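PDB 4WFV: allergen Bos d 2 from Bos taurus, which probably carries pheromones, as a secreted lipocalin of the odorant-binding type that is also a major allergen of cow dander. Local coordinates for residues Ala5-Arg17 against Leu88-Thr100. Sequence-based numbering, arbitrary orientation. Where two conformers were deposited one is given.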
loop_
_atom_site.group_PDB
_atom_site.type_symbol
_atom_site.label_atom_id
_atom_site.label_comp_id
_atom_site.label_asym_id
_atom_site.label_seq_id
_atom_site.Cartn_x
_atom_site.Cartn_y
_atom_site.Cartn_z
ATOM N N ALA A 5 18.152 -7.237 -0.807
ATOM C CA ALA A 5 18.919 -8.203 -0.025
ATOM C C ALA A 5 18.834 -7.926 1.473
ATOM O O ALA A 5 19.070 -8.819 2.292
ATOM C CB ALA A 5 20.374 -8.221 -0.478
ATOM N N GLU A 6 18.498 -6.691 1.834
ATOM C CA GLU A 6 18.452 -6.310 3.237
ATOM C C GLU A 6 17.056 -6.458 3.851
ATOM O O GLU A 6 16.901 -6.390 5.071
ATOM C CB GLU A 6 18.973 -4.884 3.420
ATOM C CG GLU A 6 20.425 -4.705 2.995
ATOM C CD GLU A 6 20.908 -3.275 3.149
ATOM O OE1 GLU A 6 20.056 -2.364 3.232
ATOM O OE2 GLU A 6 22.139 -3.064 3.193
ATOM N N ILE A 7 16.051 -6.672 3.010
ATOM C CA ILE A 7 14.675 -6.815 3.495
ATOM C C ILE A 7 14.495 -8.082 4.327
ATOM O O ILE A 7 14.992 -9.146 3.971
ATOM C CB ILE A 7 13.656 -6.790 2.340
ATOM C CG1 ILE A 7 13.524 -5.362 1.804
ATOM C CG2 ILE A 7 12.300 -7.342 2.794
ATOM C CD1 ILE A 7 12.393 -5.162 0.836
ATOM N N ASP A 8 13.809 -7.950 5.457
ATOM C CA ASP A 8 13.439 -9.112 6.249
ATOM C C ASP A 8 11.971 -9.389 5.970
ATOM O O ASP A 8 11.097 -8.720 6.516
ATOM C CB ASP A 8 13.690 -8.857 7.744
ATOM C CG ASP A 8 13.256 -10.021 8.624
ATOM O OD1 ASP A 8 12.562 -10.919 8.124
ATOM O OD2 ASP A 8 13.604 -10.031 9.829
ATOM N N PRO A 9 11.688 -10.358 5.087
ATOM C CA PRO A 9 10.291 -10.599 4.714
ATOM C C PRO A 9 9.440 -11.143 5.868
ATOM O O PRO A 9 8.216 -11.100 5.782
ATOM C CB PRO A 9 10.403 -11.612 3.568
ATOM C CG PRO A 9 11.699 -12.312 3.822
ATOM C CD PRO A 9 12.616 -11.262 4.381
ATOM N N SER A 10 10.062 -11.617 6.943
ATOM C CA SER A 10 9.284 -12.052 8.107
ATOM C C SER A 10 8.543 -10.890 8.765
ATOM O O SER A 10 7.613 -11.098 9.546
ATOM C CB SER A 10 10.162 -12.769 9.144
ATOM O OG SER A 10 10.917 -11.853 9.912
ATOM N N LYS A 11 8.940 -9.667 8.427
ATOM C CA LYS A 11 8.275 -8.483 8.972
ATOM C C LYS A 11 7.054 -8.064 8.147
ATOM O O LYS A 11 6.320 -7.155 8.542
ATOM C CB LYS A 11 9.261 -7.319 9.098
ATOM C CG LYS A 11 10.470 -7.664 9.969
ATOM C CD LYS A 11 11.411 -6.492 10.145
ATOM C CE LYS A 11 12.636 -6.904 10.945
ATOM N NZ LYS A 11 12.255 -7.739 12.115
ATOM N N ILE A 12 6.823 -8.733 7.021
ATOM C CA ILE A 12 5.698 -8.374 6.153
ATOM C C ILE A 12 4.325 -8.792 6.699
ATOM O O ILE A 12 3.392 -7.991 6.689
ATOM C CB ILE A 12 5.901 -8.891 4.714
ATOM C CG1 ILE A 12 7.101 -8.185 4.057
ATOM C CG2 ILE A 12 4.615 -8.715 3.889
ATOM C CD1 ILE A 12 7.576 -8.837 2.774
ATOM N N PRO A 13 4.179 -10.044 7.162
ATOM C CA PRO A 13 2.870 -10.470 7.664
ATOM C C PRO A 13 2.472 -9.678 8.896
ATOM O O PRO A 13 3.336 -9.232 9.658
ATOM C CB PRO A 13 3.096 -11.938 8.050
ATOM C CG PRO A 13 4.269 -12.370 7.262
ATOM C CD PRO A 13 5.147 -11.158 7.146
ATOM N N GLY A 14 1.171 -9.501 9.087
ATOM C CA GLY A 14 0.680 -8.870 10.297
ATOM C C GLY A 14 -0.539 -8.005 10.092
ATOM O O GLY A 14 -1.046 -7.885 8.966
ATOM N N GLU A 15 -0.988 -7.388 11.186
ATOM C CA GLU A 15 -2.174 -6.524 11.206
ATOM C C GLU A 15 -1.857 -5.042 10.985
ATOM O O GLU A 15 -1.779 -4.255 11.932
ATOM C CB GLU A 15 -2.893 -6.659 12.549
ATOM C CG GLU A 15 -3.184 -8.085 12.955
ATOM C CD GLU A 15 -4.340 -8.675 12.189
ATOM O OE1 GLU A 15 -5.243 -7.906 11.794
ATOM O OE2 GLU A 15 -4.348 -9.907 11.983
ATOM N N TRP A 16 -1.736 -4.646 9.733
ATOM C CA TRP A 16 -1.293 -3.298 9.408
ATOM C C TRP A 16 -2.459 -2.332 9.260
ATOM O O TRP A 16 -3.566 -2.729 8.901
ATOM C CB TRP A 16 -0.553 -3.323 8.082
ATOM C CG TRP A 16 0.725 -4.101 8.098
ATOM C CD1 TRP A 16 0.914 -5.378 7.659
ATOM C CD2 TRP A 16 1.998 -3.635 8.549
ATOM N NE1 TRP A 16 2.229 -5.747 7.830
ATOM C CE2 TRP A 16 2.918 -4.690 8.368
ATOM C CE3 TRP A 16 2.449 -2.431 9.103
ATOM C CZ2 TRP A 16 4.263 -4.572 8.716
ATOM C CZ3 TRP A 16 3.788 -2.316 9.444
ATOM C CH2 TRP A 16 4.679 -3.384 9.254
ATOM N N ARG A 17 -2.207 -1.067 9.572
ATOM C CA ARG A 17 -3.118 0.025 9.225
ATOM C C ARG A 17 -2.432 0.867 8.165
ATOM O O ARG A 17 -1.216 1.035 8.200
ATOM C CB ARG A 17 -3.406 0.916 10.436
ATOM C CG ARG A 17 -4.137 0.227 11.575
ATOM C CD ARG A 17 -4.469 1.191 12.711
ATOM N NE ARG A 17 -4.968 0.468 13.876
ATOM C CZ ARG A 17 -4.198 0.016 14.859
ATOM N NH1 ARG A 17 -2.893 0.228 14.828
ATOM N NH2 ARG A 17 -4.735 -0.645 15.877
ATOM N N LEU A 88 3.136 -4.613 -7.180
ATOM C CA LEU A 88 3.258 -4.131 -5.813
ATOM C C LEU A 88 4.575 -4.632 -5.256
ATOM O O LEU A 88 4.805 -5.836 -5.181
ATOM C CB LEU A 88 2.089 -4.633 -4.954
ATOM C CG LEU A 88 2.031 -4.157 -3.496
ATOM C CD1 LEU A 88 0.593 -4.142 -3.004
ATOM C CD2 LEU A 88 2.913 -4.994 -2.576
ATOM N N GLU A 89 5.429 -3.693 -4.871
ATOM C CA GLU A 89 6.746 -4.013 -4.353
ATOM C C GLU A 89 6.860 -3.553 -2.909
ATOM O O GLU A 89 6.528 -2.419 -2.588
ATOM C CB GLU A 89 7.826 -3.311 -5.175
ATOM C CG GLU A 89 9.235 -3.683 -4.732
ATOM C CD GLU A 89 10.316 -2.913 -5.458
ATOM O OE1 GLU A 89 9.996 -2.090 -6.336
ATOM O OE2 GLU A 89 11.507 -3.134 -5.149
ATOM N N VAL A 90 7.334 -4.432 -2.036
ATOM C CA VAL A 90 7.671 -4.023 -0.678
ATOM C C VAL A 90 9.044 -3.355 -0.726
ATOM O O VAL A 90 10.043 -4.008 -1.020
ATOM C CB VAL A 90 7.693 -5.228 0.289
ATOM C CG1 VAL A 90 8.057 -4.768 1.705
ATOM C CG2 VAL A 90 6.342 -5.928 0.281
ATOM N N ILE A 91 9.097 -2.048 -0.469
ATOM C CA ILE A 91 10.348 -1.300 -0.615
ATOM C C ILE A 91 10.960 -0.915 0.733
ATOM O O ILE A 91 12.109 -0.453 0.799
ATOM C CB ILE A 91 10.187 -0.064 -1.531
ATOM C CG1 ILE A 91 9.128 0.906 -0.989
ATOM C CG2 ILE A 91 9.834 -0.500 -2.943
ATOM C CD1 ILE A 91 9.167 2.275 -1.659
ATOM N N HIS A 92 10.214 -1.128 1.808
ATOM C CA HIS A 92 10.745 -0.904 3.151
ATOM C C HIS A 92 9.870 -1.639 4.135
ATOM O O HIS A 92 8.660 -1.622 4.014
ATOM C CB HIS A 92 10.759 0.591 3.493
ATOM C CG HIS A 92 11.312 0.892 4.851
ATOM N ND1 HIS A 92 10.526 0.953 5.981
ATOM C CD2 HIS A 92 12.577 1.148 5.255
ATOM C CE1 HIS A 92 11.287 1.229 7.028
ATOM N NE2 HIS A 92 12.533 1.358 6.613
ATOM N N VAL A 93 10.475 -2.320 5.094
ATOM C CA VAL A 93 9.695 -2.956 6.133
ATOM C C VAL A 93 10.508 -3.094 7.408
ATOM O O VAL A 93 11.694 -3.423 7.383
ATOM C CB VAL A 93 9.064 -4.298 5.664
ATOM C CG1 VAL A 93 10.137 -5.373 5.462
ATOM C CG2 VAL A 93 8.019 -4.741 6.661
ATOM N N SER A 94 9.859 -2.771 8.516
ATOM C CA SER A 94 10.472 -2.837 9.835
ATOM C C SER A 94 9.421 -3.384 10.780
ATOM O O SER A 94 8.331 -3.778 10.358
ATOM C CB SER A 94 10.907 -1.447 10.295
ATOM O OG SER A 94 9.779 -0.624 10.555
ATOM N N GLU A 95 9.741 -3.409 12.068
ATOM C CA GLU A 95 8.783 -3.885 13.050
ATOM C C GLU A 95 7.498 -3.053 13.051
ATOM O O GLU A 95 6.413 -3.587 13.285
ATOM C CB GLU A 95 9.413 -3.904 14.448
ATOM C CG GLU A 95 10.362 -5.074 14.685
ATOM C CD GLU A 95 9.652 -6.414 14.634
ATOM O OE1 GLU A 95 8.449 -6.465 14.970
ATOM O OE2 GLU A 95 10.293 -7.414 14.252
ATOM N N ASN A 96 7.617 -1.758 12.764
ATOM C CA ASN A 96 6.484 -0.850 12.933
ATOM C C ASN A 96 5.951 -0.185 11.671
ATOM O O ASN A 96 4.933 0.510 11.724
ATOM C CB ASN A 96 6.830 0.237 13.954
ATOM C CG ASN A 96 7.079 -0.327 15.339
ATOM O OD1 ASN A 96 8.121 -0.077 15.941
ATOM N ND2 ASN A 96 6.126 -1.105 15.844
ATOM N N MET A 97 6.625 -0.404 10.546
ATOM C CA MET A 97 6.352 0.356 9.331
ATOM C C MET A 97 6.565 -0.493 8.085
ATOM O O MET A 97 7.483 -1.321 8.036
ATOM C CB MET A 97 7.287 1.561 9.322
ATOM C CG MET A 97 7.250 2.417 8.113
ATOM S SD MET A 97 8.542 3.686 8.261
ATOM C CE MET A 97 8.107 4.596 6.787
ATOM N N LEU A 98 5.721 -0.296 7.076
ATOM C CA LEU A 98 5.869 -1.018 5.824
ATOM C C LEU A 98 5.516 -0.051 4.710
ATOM O O LEU A 98 4.503 0.648 4.796
ATOM C CB LEU A 98 4.939 -2.243 5.787
ATOM C CG LEU A 98 5.117 -3.246 4.631
ATOM C CD1 LEU A 98 4.529 -4.613 4.997
ATOM C CD2 LEU A 98 4.504 -2.727 3.338
ATOM N N VAL A 99 6.355 0.018 3.679
ATOM C CA VAL A 99 6.065 0.887 2.535
ATOM C C VAL A 99 5.995 0.051 1.266
ATOM O O VAL A 99 6.905 -0.727 0.980
ATOM C CB VAL A 99 7.117 2.005 2.359
ATOM C CG1 VAL A 99 6.727 2.915 1.199
ATOM C CG2 VAL A 99 7.241 2.840 3.632
ATOM N N THR A 100 4.909 0.212 0.517
ATOM C CA THR A 100 4.752 -0.429 -0.783
ATOM C C THR A 100 4.939 0.595 -1.883
ATOM O O THR A 100 4.686 1.787 -1.690
ATOM C CB THR A 100 3.352 -1.042 -0.977
ATOM O OG1 THR A 100 2.374 0.008 -1.030
ATOM C CG2 THR A 100 3.021 -2.009 0.144
HETATM O O HOH W 1 13.482 -5.251 6.490
HETATM O O HOH W 2 6.499 -6.095 11.066
#
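K11 and S94 bring the two backbones to 6.1 Å between CA atoms, where the 3-10 turn 9-11, ahead of strand 17-23, lies across the hairpin joining strands 85-93 and 97-105. No direct backbone hydrogen bond links the segments; instead one water accepts a hydrogen bond from D8 N and donates one to V93 O, and a second lies between K11 O and S94 O.

W16 belongs to the G-x-W signature of lipocalins, and, as in other members, its indole helps close this end of the barrel. L98 CB sits over the six-membered ring in a CH-pi contact, 3.7 Å from the centroid and 13° off the normal, while S94 O lies at the ring edge. W16 NE1 donates a nearly straight bond to I12 O (2.8 Å, 162°), which helps fix the ring's rotation. K119 adds a cation-pi contact.

Beta-branched V93 fills the angle under the turn: CG2, anti to the backbone N, meets K11 O at 3.5 Å, and CG1 touches I7 CG2 and D8 O. Isoleucine's length lets I12 reach inward until its CD1 meets V90 CG2 tip to tip, 4.0 Å apart, while its branch CG2 faces L98; I42 of strand 38-45 packs on it too. The long arm of I7 puts CD1 against V90 O.

At the outer margin K11, long and flexible, lays its methylenes along the S94 backbone, then bends at its last torsion (chi4 -44°), carrying NZ to E95 OE2 at 2.9 Å. D8 OD2 is a looser ion partner, and D8 OD1 makes an Asx turn with S10 N and also accepts from S10 OG.

An apolar layer thus lies beneath a charged outer edge, where the lysine between two carboxylates probably eases their mutual repulsion.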